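Local atomic coordinates of cadherin-related family member 2 (Mus musculus, PDB entry 5CYX), a protein that probably joins neighbouring microvilli through calcium-dependent adhesion to CDHR5, thereby controlling how microvilli pack at the apical surface of epithelial cells. Residues N47-F51 with V71-I76; Y227-E233 with V320-T325. All coordinates share one frame; numbering follows the deposited sequence.

Contact 1 of 2, residues N47-F51 with V71-I76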
loop_
_atom_site.group_PDB
_atom_site.type_symbol
_atom_site.label_atom_id
_atom_site.label_comp_id
_atom_site.label_asym_id
_atom_site.label_seq_id
_atom_site.Cartn_x
_atom_site.Cartn_y
_atom_site.Cartn_z
ATOM N N ASN A 47 -13.628 45.698 -16.093
ATOM C CA ASN A 47 -12.334 45.045 -16.314
ATOM C C ASN A 47 -11.411 45.720 -17.328
ATOM O O ASN A 47 -10.445 45.106 -17.776
ATOM C CB ASN A 47 -12.614 43.617 -16.770
ATOM C CG ASN A 47 -13.434 42.856 -15.765
ATOM O OD1 ASN A 47 -13.105 42.837 -14.592
ATOM N ND2 ASN A 47 -14.498 42.213 -16.219
ATOM N N ALA A 48 -11.691 46.973 -17.691
ATOM C CA ALA A 48 -10.857 47.728 -18.654
ATOM C C ALA A 48 -9.379 47.755 -18.326
ATOM O O ALA A 48 -8.564 47.811 -19.238
ATOM C CB ALA A 48 -11.340 49.178 -18.791
ATOM N N SER A 49 -9.021 47.692 -17.054
ATOM C CA SER A 49 -7.620 47.881 -16.640
ATOM C C SER A 49 -6.728 46.671 -16.904
ATOM O O SER A 49 -5.532 46.749 -16.746
ATOM C CB SER A 49 -7.547 48.247 -15.153
ATOM O OG SER A 49 -8.050 47.180 -14.371
ATOM N N TYR A 50 -7.308 45.542 -17.291
ATOM C CA TYR A 50 -6.522 44.428 -17.749
ATOM C C TYR A 50 -5.832 44.701 -19.075
ATOM O O TYR A 50 -4.863 44.004 -19.408
ATOM C CB TYR A 50 -7.396 43.166 -17.929
ATOM C CG TYR A 50 -7.639 42.416 -16.663
ATOM C CD1 TYR A 50 -6.662 41.591 -16.129
ATOM C CD2 TYR A 50 -8.840 42.536 -15.982
ATOM C CE1 TYR A 50 -6.875 40.883 -14.952
ATOM C CE2 TYR A 50 -9.068 41.837 -14.808
ATOM C CZ TYR A 50 -8.084 41.000 -14.305
ATOM O OH TYR A 50 -8.326 40.276 -13.159
ATOM N N PHE A 51 -6.339 45.657 -19.856
ATOM C CA PHE A 51 -5.752 45.942 -21.159
ATOM C C PHE A 51 -5.441 47.398 -21.397
ATOM O O PHE A 51 -5.990 48.273 -20.748
ATOM C CB PHE A 51 -6.663 45.449 -22.236
ATOM C CG PHE A 51 -6.972 43.978 -22.119
ATOM C CD1 PHE A 51 -5.993 43.034 -22.394
ATOM C CD2 PHE A 51 -8.230 43.542 -21.678
ATOM C CE1 PHE A 51 -6.262 41.669 -22.280
ATOM C CE2 PHE A 51 -8.504 42.190 -21.546
ATOM C CZ PHE A 51 -7.515 41.242 -21.860
ATOM N N VAL A 71 -9.123 34.892 -10.997
ATOM C CA VAL A 71 -10.077 35.355 -11.998
ATOM C C VAL A 71 -9.955 34.479 -13.262
ATOM O O VAL A 71 -9.234 34.794 -14.207
ATOM C CB VAL A 71 -9.936 36.849 -12.315
ATOM C CG1 VAL A 71 -11.061 37.270 -13.255
ATOM C CG2 VAL A 71 -10.021 37.708 -11.027
ATOM N N PRO A 72 -10.661 33.355 -13.262
ATOM C CA PRO A 72 -10.605 32.405 -14.365
ATOM C C PRO A 72 -11.199 32.883 -15.717
ATOM O O PRO A 72 -10.764 32.397 -16.792
ATOM C CB PRO A 72 -11.356 31.185 -13.820
ATOM C CG PRO A 72 -12.209 31.697 -12.727
ATOM C CD PRO A 72 -11.493 32.878 -12.144
ATOM N N PHE A 73 -12.163 33.804 -15.655
ATOM C CA PHE A 73 -12.747 34.426 -16.833
ATOM C C PHE A 73 -13.277 35.783 -16.451
ATOM O O PHE A 73 -13.509 36.042 -15.276
ATOM C CB PHE A 73 -13.856 33.519 -17.466
ATOM C CG PHE A 73 -15.033 33.272 -16.559
ATOM C CD1 PHE A 73 -15.017 32.218 -15.647
ATOM C CD2 PHE A 73 -16.140 34.118 -16.581
ATOM C CE1 PHE A 73 -16.095 32.000 -14.767
ATOM C CE2 PHE A 73 -17.229 33.923 -15.700
ATOM C CZ PHE A 73 -17.197 32.872 -14.776
ATOM N N PHE A 74 -13.453 36.663 -17.420
ATOM C CA PHE A 74 -14.110 37.942 -17.178
ATOM C C PHE A 74 -14.538 38.560 -18.507
ATOM O O PHE A 74 -14.070 38.141 -19.552
ATOM C CB PHE A 74 -13.199 38.893 -16.390
ATOM C CG PHE A 74 -11.900 39.198 -17.091
ATOM C CD1 PHE A 74 -10.787 38.381 -16.914
ATOM C CD2 PHE A 74 -11.792 40.280 -17.939
ATOM C CE1 PHE A 74 -9.591 38.648 -17.573
ATOM C CE2 PHE A 74 -10.587 40.565 -18.588
ATOM C CZ PHE A 74 -9.492 39.735 -18.415
ATOM N N LYS A 75 -15.463 39.507 -18.463
ATOM C CA LYS A 75 -15.956 40.225 -19.651
ATOM C C LYS A 75 -15.275 41.581 -19.864
ATOM O O LYS A 75 -14.949 42.313 -18.896
ATOM C CB LYS A 75 -17.454 40.553 -19.523
ATOM C CG LYS A 75 -18.345 39.373 -19.663
ATOM C CD LYS A 75 -19.834 39.756 -19.540
ATOM C CE LYS A 75 -20.684 38.481 -19.411
ATOM N NZ LYS A 75 -20.164 37.325 -20.235
ATOM N N ILE A 76 -15.186 41.958 -21.129
ATOM C CA ILE A 76 -14.772 43.308 -21.487
ATOM C C ILE A 76 -15.745 43.881 -22.497
ATOM O O ILE A 76 -16.425 43.154 -23.175
ATOM C CB ILE A 76 -13.334 43.350 -22.059
ATOM C CG1 ILE A 76 -13.166 42.321 -23.180
ATOM C CG2 ILE A 76 -12.350 43.084 -20.951
ATOM C CD1 ILE A 76 -11.842 42.410 -23.932
HETATM O O HOH W 1 -16.848 39.899 -15.624
#
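The rings of Tyr-50 and Phe-74 overlap face on face in an offset stack, their centroids 4.3 Å apart and their planes 19° from parallel. The rim atom Phe-74 CZ sits over one face of the tyrosine, 3.7 Å from Tyr-50 CG, while the carbonyl oxygen of Asn-47 lies in plane at the tyrosine's edge. Phe-51 meets the same phenylalanine differently: Phe-51 CE2 comes to the edge of the Phe-74 ring, 4.0 Å from Phe-74 CE2. One face of Phe-51 is covered by Tyr-50 CB, and Ile-76 CG2 touches its edge. Phe-74 reaches this position with CG held between its own backbone N and carbonyl carbon (chi1 60°), which turns the ring off strand 73-81 and in among Asn-47, Tyr-50 and Phe-51.

This is the first cadherin repeat, a Greek-key beta sandwich. Residues 48-50 form a short 3-10 turn on the connection from strand 40-44, and Phe-51 begins strand 51-53 in the facing sheet; the aromatic cluster lies under that crossing. Val-93, Leu-66, Val-60 and Leu-62 add to its apolar surroundings.

Farther out, Tyr-50 OH rests against the methyl Val-71 CG2 at 3.7 Å. A serine in place of Tyr-50 would probably leave the covered face of Phe-74 without its stacking partner and Val-71 without this neighbour.

At the other end of the turn, Asn-47 ND2 donates to Lys-75 O over 2.7 Å, almost straight at 174°. The oxygen lies in the asparagine's amide plane, and the N-H arrives on a carbonyl lone pair. A water accepts from Lys-75 N at 3.2 Å and, weakly, from Asn-47 ND2.

Contact 2 of 2, residues Y227-E233 with V320-T325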
loop_
_atom_site.group_PDB
_atom_site.type_symbol
_atom_site.label_atom_id
_atom_site.label_comp_id
_atom_site.label_asym_id
_atom_site.label_seq_id
_atom_site.Cartn_x
_atom_site.Cartn_y
_atom_site.Cartn_z
ATOM N N TYR A 227 31.744 -17.890 35.281
ATOM C CA TYR A 227 31.833 -17.483 36.672
ATOM C C TYR A 227 32.266 -18.727 37.460
ATOM O O TYR A 227 31.690 -19.820 37.315
ATOM C CB TYR A 227 30.470 -17.015 37.209
ATOM C CG TYR A 227 29.984 -15.596 36.875
ATOM C CD1 TYR A 227 30.415 -14.462 37.583
ATOM C CD2 TYR A 227 28.994 -15.412 35.943
ATOM C CE1 TYR A 227 29.908 -13.187 37.289
ATOM C CE2 TYR A 227 28.469 -14.155 35.625
ATOM C CZ TYR A 227 28.919 -13.032 36.294
ATOM O OH TYR A 227 28.382 -11.781 35.981
ATOM N N SER A 228 33.293 -18.575 38.280
ATOM C CA SER A 228 33.517 -19.518 39.377
ATOM C C SER A 228 34.000 -18.803 40.634
ATOM O O SER A 228 34.302 -17.604 40.620
ATOM C CB SER A 228 34.448 -20.666 38.968
ATOM O OG SER A 228 35.591 -20.186 38.318
ATOM N N ALA A 229 33.995 -19.520 41.745
ATOM C CA ALA A 229 34.415 -18.934 43.010
ATOM C C ALA A 229 34.771 -20.050 43.942
ATOM O O ALA A 229 34.610 -21.242 43.596
ATOM C CB ALA A 229 33.305 -18.056 43.602
ATOM N N SER A 230 35.275 -19.663 45.122
ATOM C CA SER A 230 35.626 -20.641 46.151
ATOM C C SER A 230 35.011 -20.314 47.488
ATOM O O SER A 230 34.838 -19.156 47.829
ATOM C CB SER A 230 37.152 -20.778 46.287
ATOM O OG SER A 230 37.476 -21.543 47.437
ATOM N N VAL A 231 34.722 -21.365 48.246
ATOM C CA VAL A 231 34.138 -21.262 49.573
ATOM C C VAL A 231 34.705 -22.343 50.509
ATOM O O VAL A 231 34.784 -23.514 50.143
ATOM C CB VAL A 231 32.593 -21.377 49.512
ATOM C CG1 VAL A 231 32.139 -22.640 48.769
ATOM C CG2 VAL A 231 32.000 -21.327 50.910
ATOM N N ALA A 232 35.071 -21.955 51.728
ATOM C CA ALA A 232 35.582 -22.916 52.709
ATOM C C ALA A 232 34.456 -23.827 53.194
ATOM O O ALA A 232 33.309 -23.365 53.368
ATOM C CB ALA A 232 36.202 -22.176 53.882
ATOM N N GLU A 233 34.789 -25.075 53.527
ATOM C CA GLU A 233 33.777 -26.117 53.783
ATOM C C GLU A 233 33.013 -25.921 55.112
ATOM O O GLU A 233 31.989 -26.548 55.323
ATOM C CB GLU A 233 34.392 -27.519 53.757
ATOM C CG GLU A 233 35.323 -27.861 54.920
ATOM C CD GLU A 233 35.828 -29.297 54.864
ATOM O OE1 GLU A 233 34.981 -30.215 54.827
ATOM O OE2 GLU A 233 37.063 -29.511 54.865
ATOM N N VAL A 320 27.463 -22.379 36.990
ATOM C CA VAL A 320 28.504 -21.739 37.780
ATOM C C VAL A 320 29.232 -22.836 38.543
ATOM O O VAL A 320 28.580 -23.715 39.140
ATOM C CB VAL A 320 27.893 -20.781 38.853
ATOM C CG1 VAL A 320 28.978 -20.227 39.783
ATOM C CG2 VAL A 320 27.110 -19.652 38.199
ATOM N N THR A 321 30.567 -22.755 38.572
ATOM C CA THR A 321 31.371 -23.701 39.339
ATOM C C THR A 321 31.895 -23.098 40.637
ATOM O O THR A 321 32.407 -21.971 40.663
ATOM C CB THR A 321 32.537 -24.223 38.491
ATOM O OG1 THR A 321 31.987 -24.879 37.358
ATOM C CG2 THR A 321 33.362 -25.220 39.272
ATOM N N ILE A 322 31.783 -23.871 41.712
ATOM C CA ILE A 322 32.154 -23.404 43.053
ATOM C C ILE A 322 33.063 -24.413 43.756
ATOM O O ILE A 322 32.687 -25.578 43.936
ATOM C CB ILE A 322 30.915 -23.170 43.935
ATOM C CG1 ILE A 322 30.018 -22.102 43.300
ATOM C CG2 ILE A 322 31.343 -22.761 45.347
ATOM C CD1 ILE A 322 28.750 -21.808 44.097
ATOM N N ARG A 323 34.217 -23.928 44.208
ATOM C CA ARG A 323 35.269 -24.779 44.776
ATOM C C ARG A 323 35.091 -24.806 46.284
ATOM O O ARG A 323 35.129 -23.754 46.913
ATOM C CB ARG A 323 36.666 -24.231 44.416
ATOM C CG ARG A 323 36.843 -23.911 42.931
ATOM C CD ARG A 323 38.138 -23.175 42.572
ATOM N NE ARG A 323 37.838 -22.119 41.592
ATOM C CZ ARG A 323 37.716 -20.808 41.844
ATOM N NH1 ARG A 323 37.915 -20.299 43.058
ATOM N NH2 ARG A 323 37.409 -19.976 40.852
ATOM N N VAL A 324 34.891 -26.001 46.852
ATOM C CA VAL A 324 34.785 -26.179 48.310
ATOM C C VAL A 324 36.198 -26.289 48.940
ATOM O O VAL A 324 36.818 -27.345 48.896
ATOM C CB VAL A 324 33.867 -27.367 48.710
ATOM C CG1 VAL A 324 33.652 -27.402 50.220
ATOM C CG2 VAL A 324 32.511 -27.251 48.022
ATOM N N THR A 325 36.656 -25.156 49.492
ATOM C CA THR A 325 37.957 -24.917 50.140
ATOM C C THR A 325 39.063 -24.778 49.113
ATOM O O THR A 325 39.338 -23.675 48.647
ATOM C CB THR A 325 38.366 -25.963 51.197
ATOM O OG1 THR A 325 38.651 -27.230 50.586
ATOM C CG2 THR A 325 37.306 -26.119 52.231
#
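Arg-323 folds back across strand 228-231, and its guanidinium lies face-down on the peptide after Ala-229, with Ala-229 O 3.4 Å from the guanidinium plane. A bend at chi3 (-138°) turns the group along the neighbouring strand, where Arg-323 NH2 donates to Ser-228 OG at 3.1 Å, the hydroxyl tilted out of the guanidinium plane. Arg-323 NH1 packs beside Ser-230 CB.

On the opposite face of the sheet, Val-231 CG1 meets Ile-322 CG2 at 3.5 Å; both residues also touch Phe-270 in the core of the third cadherin repeat. Beyond them Glu-233 CB lies 3.6 Å from Val-324 CG1, while its carboxylate turns to a salt bridge with Arg-286.

Beneath these side chains the two strands pair in parallel, joining the edge strand to strand 315-324. Arg-323 turns both its N-H and its carbonyl to strand 228-231: Arg-323 N donates to Ala-229 O and Arg-323 O accepts from Val-231 N, each over 2.8 Å, bridging the positions either side of Ser-230.

The backbone ladder thus carries most of the polar bonding. Ser-228 offers the guanidinium a neutral acceptor rather than a carboxylate, so the charge of this solvent-exposed arginine is probably screened mainly by water.

From the N terminus, contact 1 comes first. Residues 47-51 follow strand 40-44, and the chain then runs through strands 51-53 and 59-62 before 71-76 returns to close a short loop inside the first cadherin repeat, joining the connection between its two sheets to the start of strand 73-81. After the whole second repeat, residues 227-233 open contact 2. Some 86 residues later, 320-325 closes it, pairing the edge strand of the third repeat with that repeat's last strand at the end of the model. The loops lie in series, neither nested nor crossed. The centres of contact 1 and contact 2 are about 100 Å apart, towards opposite ends of the rod, with calcium-bound repeat junctions between them.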